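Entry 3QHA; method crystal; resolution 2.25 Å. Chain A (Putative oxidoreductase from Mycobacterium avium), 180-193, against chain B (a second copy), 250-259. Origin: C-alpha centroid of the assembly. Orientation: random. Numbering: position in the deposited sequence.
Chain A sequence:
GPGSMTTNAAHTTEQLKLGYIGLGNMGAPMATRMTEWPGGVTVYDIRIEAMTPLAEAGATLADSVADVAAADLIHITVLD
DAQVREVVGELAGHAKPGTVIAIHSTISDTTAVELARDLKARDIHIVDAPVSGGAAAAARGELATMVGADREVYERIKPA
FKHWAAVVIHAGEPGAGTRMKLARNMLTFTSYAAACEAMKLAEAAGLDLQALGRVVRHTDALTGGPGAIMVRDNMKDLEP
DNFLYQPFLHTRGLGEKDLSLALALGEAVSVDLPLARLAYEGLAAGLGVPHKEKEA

Chain A 180-193: MKLARNMLTFTSYA
Chain B (250-259) HTRGLGEKDL

Both stretches are helical throughout, and each helix extends beyond its stretch at both ends. Their axes approach to 9.2 Å, with N-to-C directions 128° apart (signed crossing angle -128°). CA atoms set the register: L182(A) lies 6.3 Å from D258(B), M186(A) 5.6 Å from L259(B), and F189(A) 5.7 Å from G255(B). Together the stretches bury 463 Å².

The polar centre is D258(B), whose CB points toward chain A. In its m rotamer (chi1 -79°, chi2 -9°), its carboxylate sits among K181(A), L182(A), N185(A) and F189(A), and each oxygen receives a separate donor. K181(A) NZ donates to D258(B) OD1 at 2.8 Å, forming a salt bridge; the lysine starts sideways, but its long chain (chi1 t, chi4 t, chi2 -143°, chi3 93°) carries the ammonium inward. N185(A), one turn later and also m (chi2 8°), donates from ND2 to D258(B) OD2 at 2.7 Å, with a nearly linear 165° angle at the hydrogen. The buried charge is thereby compensated and its acceptors satisfied. The same D258(B) OD2 lies near the ring plane of F189(A), 3.6 Å from CE1, at the ring edge.

F189(A), m with chi2 110°, is the reciprocal knob, packed among T251(B), G255(B), D258(B) and L259(B). G255(B) CA lies over one ring face in a CH-pi contact, 3.3 Å from the F189(A) ring centroid and 6° off its normal. Glycine permits this approach: an ideal CB would lie 3.0 Å from F189(A) CD2, a clash. L254(B) CB packs 3.9 Å from F189(A) CZ.

L259(B) (m, t) extends the apolar contact, placing CD1 4.0 Å from F189(A) CB and CD2 4.0 Å from M186(A) CG. Neighbouring T190(A), m, satisfies its hydroxyl within its own helix: OG1 donates to M186(A) O at 2.7 Å.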

ATOM      1  N   MET A 180     -14.694   1.802  11.547  1.00 22.61           N
ATOM      2  CA  MET A 180     -13.602   1.001  10.986  1.00 22.42           C
ATOM      3  C   MET A 180     -13.221   1.510   9.597  1.00 21.91           C
ATOM      4  O   MET A 180     -12.041   1.576   9.265  1.00 21.94           O
ATOM      5  CB  MET A 180     -13.939  -0.492  10.927  1.00 22.37           C
ATOM      6  CG  MET A 180     -12.697  -1.350  10.635  1.00 22.96           C
ATOM      7  SD  MET A 180     -12.936  -3.134  10.721  1.00 23.38           S
ATOM      8  CE  MET A 180     -12.921  -3.394  12.495  1.00 23.40           C
ATOM      9  N   LYS A 181     -14.218   1.874   8.796  1.00 21.50           N
ATOM     10  CA  LYS A 181     -13.969   2.475   7.486  1.00 21.23           C
ATOM     11  C   LYS A 181     -13.161   3.773   7.602  1.00 20.99           C
ATOM     12  O   LYS A 181     -12.304   4.044   6.760  1.00 21.04           O
ATOM     13  CB  LYS A 181     -15.286   2.755   6.756  1.00 21.17           C
ATOM     14  CG  LYS A 181     -15.121   3.199   5.297  1.00 21.70           C
ATOM     15  CD  LYS A 181     -16.151   4.253   4.887  1.00 22.41           C
ATOM     16  CE  LYS A 181     -15.636   5.675   5.085  1.00 22.98           C
ATOM     17  NZ  LYS A 181     -16.454   6.669   4.324  1.00 23.47           N
ATOM     18  N   LEU A 182     -13.432   4.573   8.632  1.00 20.79           N
ATOM     19  CA  LEU A 182     -12.735   5.855   8.801  1.00 20.83           C
ATOM     20  C   LEU A 182     -11.268   5.659   9.171  1.00 20.96           C
ATOM     21  O   LEU A 182     -10.408   6.415   8.726  1.00 21.05           O
ATOM     22  CB  LEU A 182     -13.431   6.738   9.840  1.00 20.91           C
ATOM     23  CG  LEU A 182     -14.810   7.267   9.433  1.00 20.67           C
ATOM     24  CD1 LEU A 182     -15.438   8.056  10.576  1.00 19.91           C
ATOM     25  CD2 LEU A 182     -14.736   8.113   8.168  1.00 20.18           C
ATOM     26  N   ALA A 183     -10.988   4.648   9.986  1.00 21.02           N
ATOM     27  CA  ALA A 183      -9.610   4.277  10.280  1.00 21.15           C
ATOM     28  C   ALA A 183      -8.921   3.775   9.013  1.00 21.04           C
ATOM     29  O   ALA A 183      -7.809   4.205   8.694  1.00 20.98           O
ATOM     30  CB  ALA A 183      -9.557   3.220  11.369  1.00 21.25           C
ATOM     31  N   ARG A 184      -9.587   2.881   8.284  1.00 20.81           N
ATOM     32  CA  ARG A 184      -8.996   2.298   7.080  1.00 20.91           C
ATOM     33  C   ARG A 184      -8.689   3.379   6.044  1.00 21.05           C
ATOM     34  O   ARG A 184      -7.586   3.437   5.505  1.00 21.11           O
ATOM     35  CB  ARG A 184      -9.913   1.227   6.480  1.00 20.68           C
ATOM     36  CG  ARG A 184      -9.248   0.366   5.411  1.00 20.97           C
ATOM     37  CD  ARG A 184      -9.284   1.005   4.029  1.00 21.27           C
ATOM     38  NE  ARG A 184      -8.411   0.302   3.093  1.00 21.42           N
ATOM     39  CZ  ARG A 184      -7.088   0.445   3.021  1.00 21.26           C
ATOM     40  NH1 ARG A 184      -6.438   1.279   3.831  1.00 21.36           N
ATOM     41  NH2 ARG A 184      -6.407  -0.257   2.124  1.00 21.39           N
ATOM     42  N   ASN A 185      -9.662   4.240   5.777  1.00 21.68           N
ATOM     43  CA  ASN A 185      -9.507   5.259   4.744  1.00 21.69           C
ATOM     44  C   ASN A 185      -8.608   6.430   5.140  1.00 21.69           C
ATOM     45  O   ASN A 185      -8.060   7.104   4.270  1.00 21.61           O
ATOM     46  CB  ASN A 185     -10.874   5.755   4.279  1.00 22.04           C
ATOM     47  CG  ASN A 185     -11.633   4.703   3.487  1.00 22.53           C
ATOM     48  OD1 ASN A 185     -11.211   3.546   3.393  1.00 22.81           O
ATOM     49  ND2 ASN A 185     -12.761   5.102   2.909  1.00 23.31           N
ATOM     50  N   MET A 186      -8.447   6.671   6.438  1.00 21.86           N
ATOM     51  CA  MET A 186      -7.470   7.658   6.897  1.00 21.86           C
ATOM     52  C   MET A 186      -6.071   7.206   6.485  1.00 21.48           C
ATOM     53  O   MET A 186      -5.248   8.022   6.061  1.00 21.28           O
ATOM     54  CB  MET A 186      -7.542   7.838   8.415  1.00 22.18           C
ATOM     55  CG  MET A 186      -6.516   8.821   8.981  1.00 22.36           C
ATOM     56  SD  MET A 186      -6.683   9.039  10.763  1.00 22.56           S
ATOM     57  CE  MET A 186      -6.084   7.459  11.347  1.00 22.43           C
ATOM     58  N   LEU A 187      -5.807   5.906   6.615  1.00 21.29           N
ATOM     59  CA  LEU A 187      -4.567   5.322   6.114  1.00 20.99           C
ATOM     60  C   LEU A 187      -4.442   5.503   4.602  1.00 20.98           C
ATOM     61  O   LEU A 187      -3.414   5.984   4.122  1.00 21.07           O
ATOM     62  CB  LEU A 187      -4.463   3.836   6.490  1.00 20.95           C
ATOM     63  CG  LEU A 187      -3.266   3.077   5.894  1.00 20.46           C
ATOM     64  CD1 LEU A 187      -1.960   3.778   6.233  1.00 19.42           C
ATOM     65  CD2 LEU A 187      -3.247   1.630   6.370  1.00 19.67           C
ATOM     66  N   THR A 188      -5.484   5.129   3.859  1.00 21.11           N
ATOM     67  CA  THR A 188      -5.472   5.259   2.402  1.00 21.07           C
ATOM     68  C   THR A 188      -5.068   6.664   1.971  1.00 21.17           C
ATOM     69  O   THR A 188      -4.117   6.836   1.205  1.00 20.70           O
ATOM     70  CB  THR A 188      -6.849   4.960   1.773  1.00 21.33           C
ATOM     71  OG1 THR A 188      -7.248   3.619   2.088  1.00 21.93           O
ATOM     72  CG2 THR A 188      -6.797   5.129   0.254  1.00 20.76           C
ATOM     73  N   PHE A 189      -5.785   7.667   2.470  1.00 21.49           N
ATOM     74  CA  PHE A 189      -5.587   9.029   1.975  1.00 21.81           C
ATOM     75  C   PHE A 189      -4.336   9.705   2.543  1.00 21.87           C
ATOM     76  O   PHE A 189      -3.738  10.540   1.867  1.00 21.99           O
ATOM     77  CB  PHE A 189      -6.852   9.868   2.166  1.00 22.17           C
ATOM     78  CG  PHE A 189      -8.003   9.406   1.306  1.00 22.41           C
ATOM     79  CD1 PHE A 189      -9.113   8.787   1.868  1.00 22.98           C
ATOM     80  CD2 PHE A 189      -7.961   9.567  -0.073  1.00 22.60           C
ATOM     81  CE1 PHE A 189     -10.170   8.354   1.071  1.00 23.20           C
ATOM     82  CE2 PHE A 189      -9.012   9.135  -0.877  1.00 22.47           C
ATOM     83  CZ  PHE A 189     -10.117   8.529  -0.305  1.00 22.84           C
ATOM     84  N   THR A 190      -3.918   9.328   3.751  1.00 21.96           N
ATOM     85  CA  THR A 190      -2.641   9.804   4.285  1.00 22.01           C
ATOM     86  C   THR A 190      -1.482   9.241   3.469  1.00 21.90           C
ATOM     87  O   THR A 190      -0.480   9.927   3.259  1.00 21.80           O
ATOM     88  CB  THR A 190      -2.435   9.420   5.769  1.00 22.17           C
ATOM     89  OG1 THR A 190      -3.484   9.985   6.566  1.00 22.50           O
ATOM     90  CG2 THR A 190      -1.093   9.926   6.275  1.00 21.99           C
ATOM     91  N   SER A 191      -1.616   8.000   3.007  1.00 21.85           N
ATOM     92  CA  SER A 191      -0.563   7.384   2.200  1.00 21.80           C
ATOM     93  C   SER A 191      -0.558   7.936   0.768  1.00 21.61           C
ATOM     94  O   SER A 191       0.493   7.980   0.126  1.00 21.50           O
ATOM     95  CB  SER A 191      -0.667   5.852   2.216  1.00 21.77           C
ATOM     96  OG  SER A 191      -1.725   5.388   1.397  1.00 22.80           O
ATOM     97  N   TYR A 192      -1.721   8.364   0.274  1.00 21.57           N
ATOM     98  CA  TYR A 192      -1.784   9.079  -1.001  1.00 21.53           C
ATOM     99  C   TYR A 192      -1.053  10.415  -0.902  1.00 21.65           C
ATOM    100  O   TYR A 192      -0.309  10.781  -1.811  1.00 21.73           O
ATOM    101  CB  TYR A 192      -3.234   9.296  -1.465  1.00 21.69           C
ATOM    102  CG  TYR A 192      -3.921   8.076  -2.069  1.00 21.86           C
ATOM    103  CD1 TYR A 192      -3.218   6.901  -2.359  1.00 22.42           C
ATOM    104  CD2 TYR A 192      -5.274   8.113  -2.384  1.00 22.42           C
ATOM    105  CE1 TYR A 192      -3.853   5.800  -2.918  1.00 22.36           C
ATOM    106  CE2 TYR A 192      -5.916   7.017  -2.944  1.00 22.80           C
ATOM    107  CZ  TYR A 192      -5.200   5.864  -3.208  1.00 22.74           C
ATOM    108  OH  TYR A 192      -5.832   4.776  -3.766  1.00 22.57           O
ATOM    109  N   ALA A 193      -1.251  11.131   0.204  1.00 21.71           N
ATOM    110  CA  ALA A 193      -0.513  12.370   0.459  1.00 21.78           C
ATOM    111  C   ALA A 193       0.993  12.097   0.530  1.00 21.61           C
ATOM    112  O   ALA A 193       1.796  12.860  -0.017  1.00 21.82           O
ATOM    113  CB  ALA A 193      -0.990  13.022   1.745  1.00 21.98           C
TER
ATOM    114  N   HIS B 250     -12.442  13.810  -7.877  1.00 28.32           N
ATOM    115  CA  HIS B 250     -13.278  12.862  -7.128  1.00 28.38           C
ATOM    116  C   HIS B 250     -12.511  12.293  -5.922  1.00 27.81           C
ATOM    117  O   HIS B 250     -13.049  12.223  -4.817  1.00 27.77           O
ATOM    118  CB  HIS B 250     -13.759  11.751  -8.081  1.00 28.48           C
ATOM    119  CG  HIS B 250     -14.624  10.706  -7.443  1.00 29.01           C
ATOM    120  ND1 HIS B 250     -15.880  10.973  -6.940  1.00 30.30           N
ATOM    121  CD2 HIS B 250     -14.428   9.376  -7.275  1.00 29.51           C
ATOM    122  CE1 HIS B 250     -16.410   9.857  -6.467  1.00 30.30           C
ATOM    123  NE2 HIS B 250     -15.550   8.873  -6.660  1.00 30.03           N
ATOM    124  N   THR B 251     -11.250  11.919  -6.134  1.00 27.35           N
ATOM    125  CA  THR B 251     -10.387  11.434  -5.048  1.00 26.91           C
ATOM    126  C   THR B 251     -10.127  12.504  -3.973  1.00 26.79           C
ATOM    127  O   THR B 251     -10.088  12.193  -2.779  1.00 26.68           O
ATOM    128  CB  THR B 251      -9.043  10.901  -5.596  1.00 26.74           C
ATOM    129  OG1 THR B 251      -9.286   9.756  -6.424  1.00 26.69           O
ATOM    130  CG2 THR B 251      -8.099  10.507  -4.459  1.00 26.32           C
ATOM    131  N   ARG B 252      -9.951  13.756  -4.392  1.00 26.70           N
ATOM    132  CA  ARG B 252      -9.822  14.868  -3.445  1.00 26.59           C
ATOM    133  C   ARG B 252     -11.075  15.010  -2.581  1.00 26.76           C
ATOM    134  O   ARG B 252     -10.979  15.221  -1.374  1.00 26.82           O
ATOM    135  CB  ARG B 252      -9.569  16.184  -4.179  1.00 26.72           C
ATOM    136  CG  ARG B 252      -9.364  17.376  -3.257  1.00 26.67           C
ATOM    137  CD  ARG B 252      -9.343  18.669  -4.034  1.00 26.59           C
ATOM    138  NE  ARG B 252     -10.687  19.133  -4.375  1.00 26.46           N
ATOM    139  CZ  ARG B 252     -10.947  20.253  -5.044  1.00 26.82           C
ATOM    140  NH1 ARG B 252      -9.957  21.039  -5.459  1.00 26.86           N
ATOM    141  NH2 ARG B 252     -12.206  20.594  -5.302  1.00 26.88           N
ATOM    142  N   GLY B 253     -12.244  14.909  -3.212  1.00 26.72           N
ATOM    143  CA  GLY B 253     -13.518  15.007  -2.507  1.00 26.82           C
ATOM    144  C   GLY B 253     -13.691  13.900  -1.482  1.00 26.49           C
ATOM    145  O   GLY B 253     -13.988  14.167  -0.317  1.00 26.45           O
ATOM    146  N   LEU B 254     -13.499  12.657  -1.917  1.00 26.10           N
ATOM    147  CA  LEU B 254     -13.564  11.500  -1.018  1.00 25.87           C
ATOM    148  C   LEU B 254     -12.562  11.619   0.129  1.00 25.44           C
ATOM    149  O   LEU B 254     -12.900  11.363   1.288  1.00 25.45           O
ATOM    150  CB  LEU B 254     -13.280  10.198  -1.776  1.00 25.64           C
ATOM    151  CG  LEU B 254     -14.293   9.699  -2.807  1.00 26.33           C
ATOM    152  CD1 LEU B 254     -13.780   8.397  -3.422  1.00 26.27           C
ATOM    153  CD2 LEU B 254     -15.678   9.493  -2.195  1.00 26.27           C
ATOM    154  N   GLY B 255     -11.333  12.001  -0.207  1.00 24.97           N
ATOM    155  CA  GLY B 255     -10.242  12.061   0.766  1.00 24.68           C
ATOM    156  C   GLY B 255     -10.458  13.092   1.853  1.00 24.66           C
ATOM    157  O   GLY B 255     -10.310  12.797   3.035  1.00 24.43           O
ATOM    158  N   GLU B 256     -10.815  14.303   1.445  1.00 24.92           N
ATOM    159  CA  GLU B 256     -11.071  15.389   2.384  1.00 25.19           C
ATOM    160  C   GLU B 256     -12.282  15.097   3.272  1.00 25.29           C
ATOM    161  O   GLU B 256     -12.293  15.454   4.450  1.00 25.51           O
ATOM    162  CB  GLU B 256     -11.244  16.708   1.628  1.00 25.49           C
ATOM    163  CG  GLU B 256      -9.936  17.198   1.009  1.00 25.66           C
ATOM    164  CD  GLU B 256     -10.067  18.524   0.286  1.00 26.23           C
ATOM    165  OE1 GLU B 256     -11.197  19.044   0.184  1.00 27.63           O
ATOM    166  OE2 GLU B 256      -9.035  19.048  -0.182  1.00 26.19           O
ATOM    167  N   LYS B 257     -13.290  14.430   2.717  1.00 25.20           N
ATOM    168  CA  LYS B 257     -14.458  14.046   3.502  1.00 25.49           C
ATOM    169  C   LYS B 257     -14.098  12.962   4.528  1.00 25.24           C
ATOM    170  O   LYS B 257     -14.420  13.101   5.710  1.00 25.34           O
ATOM    171  CB  LYS B 257     -15.610  13.599   2.593  1.00 25.56           C
ATOM    172  CG  LYS B 257     -16.887  13.176   3.329  1.00 26.17           C
ATOM    173  CD  LYS B 257     -17.416  14.254   4.277  1.00 26.82           C
ATOM    174  CE  LYS B 257     -18.759  13.855   4.875  1.00 27.14           C
ATOM    175  NZ  LYS B 257     -19.141  14.681   6.058  1.00 27.44           N
ATOM    176  N   ASP B 258     -13.421  11.900   4.092  1.00 24.86           N
ATOM    177  CA  ASP B 258     -13.028  10.822   5.015  1.00 24.80           C
ATOM    178  C   ASP B 258     -12.014  11.291   6.062  1.00 24.76           C
ATOM    179  O   ASP B 258     -12.127  10.931   7.237  1.00 24.63           O
ATOM    180  CB  ASP B 258     -12.486   9.598   4.262  1.00 24.46           C
ATOM    181  CG  ASP B 258     -13.592   8.724   3.677  1.00 24.80           C
ATOM    182  OD1 ASP B 258     -14.780   8.951   3.991  1.00 25.47           O
ATOM    183  OD2 ASP B 258     -13.271   7.796   2.904  1.00 24.94           O
ATOM    184  N   LEU B 259     -11.039  12.094   5.643  1.00 24.86           N
ATOM    185  CA  LEU B 259     -10.038  12.623   6.573  1.00 25.01           C
ATOM    186  C   LEU B 259     -10.674  13.523   7.635  1.00 25.39           C
ATOM    187  O   LEU B 259     -10.344  13.414   8.815  1.00 25.29           O
ATOM    188  CB  LEU B 259      -8.920  13.368   5.830  1.00 24.98           C
ATOM    189  CG  LEU B 259      -7.902  12.464   5.124  1.00 24.85           C
ATOM    190  CD1 LEU B 259      -6.950  13.279   4.256  1.00 24.91           C
ATOM    191  CD2 LEU B 259      -7.121  11.630   6.131  1.00 24.94           C
TER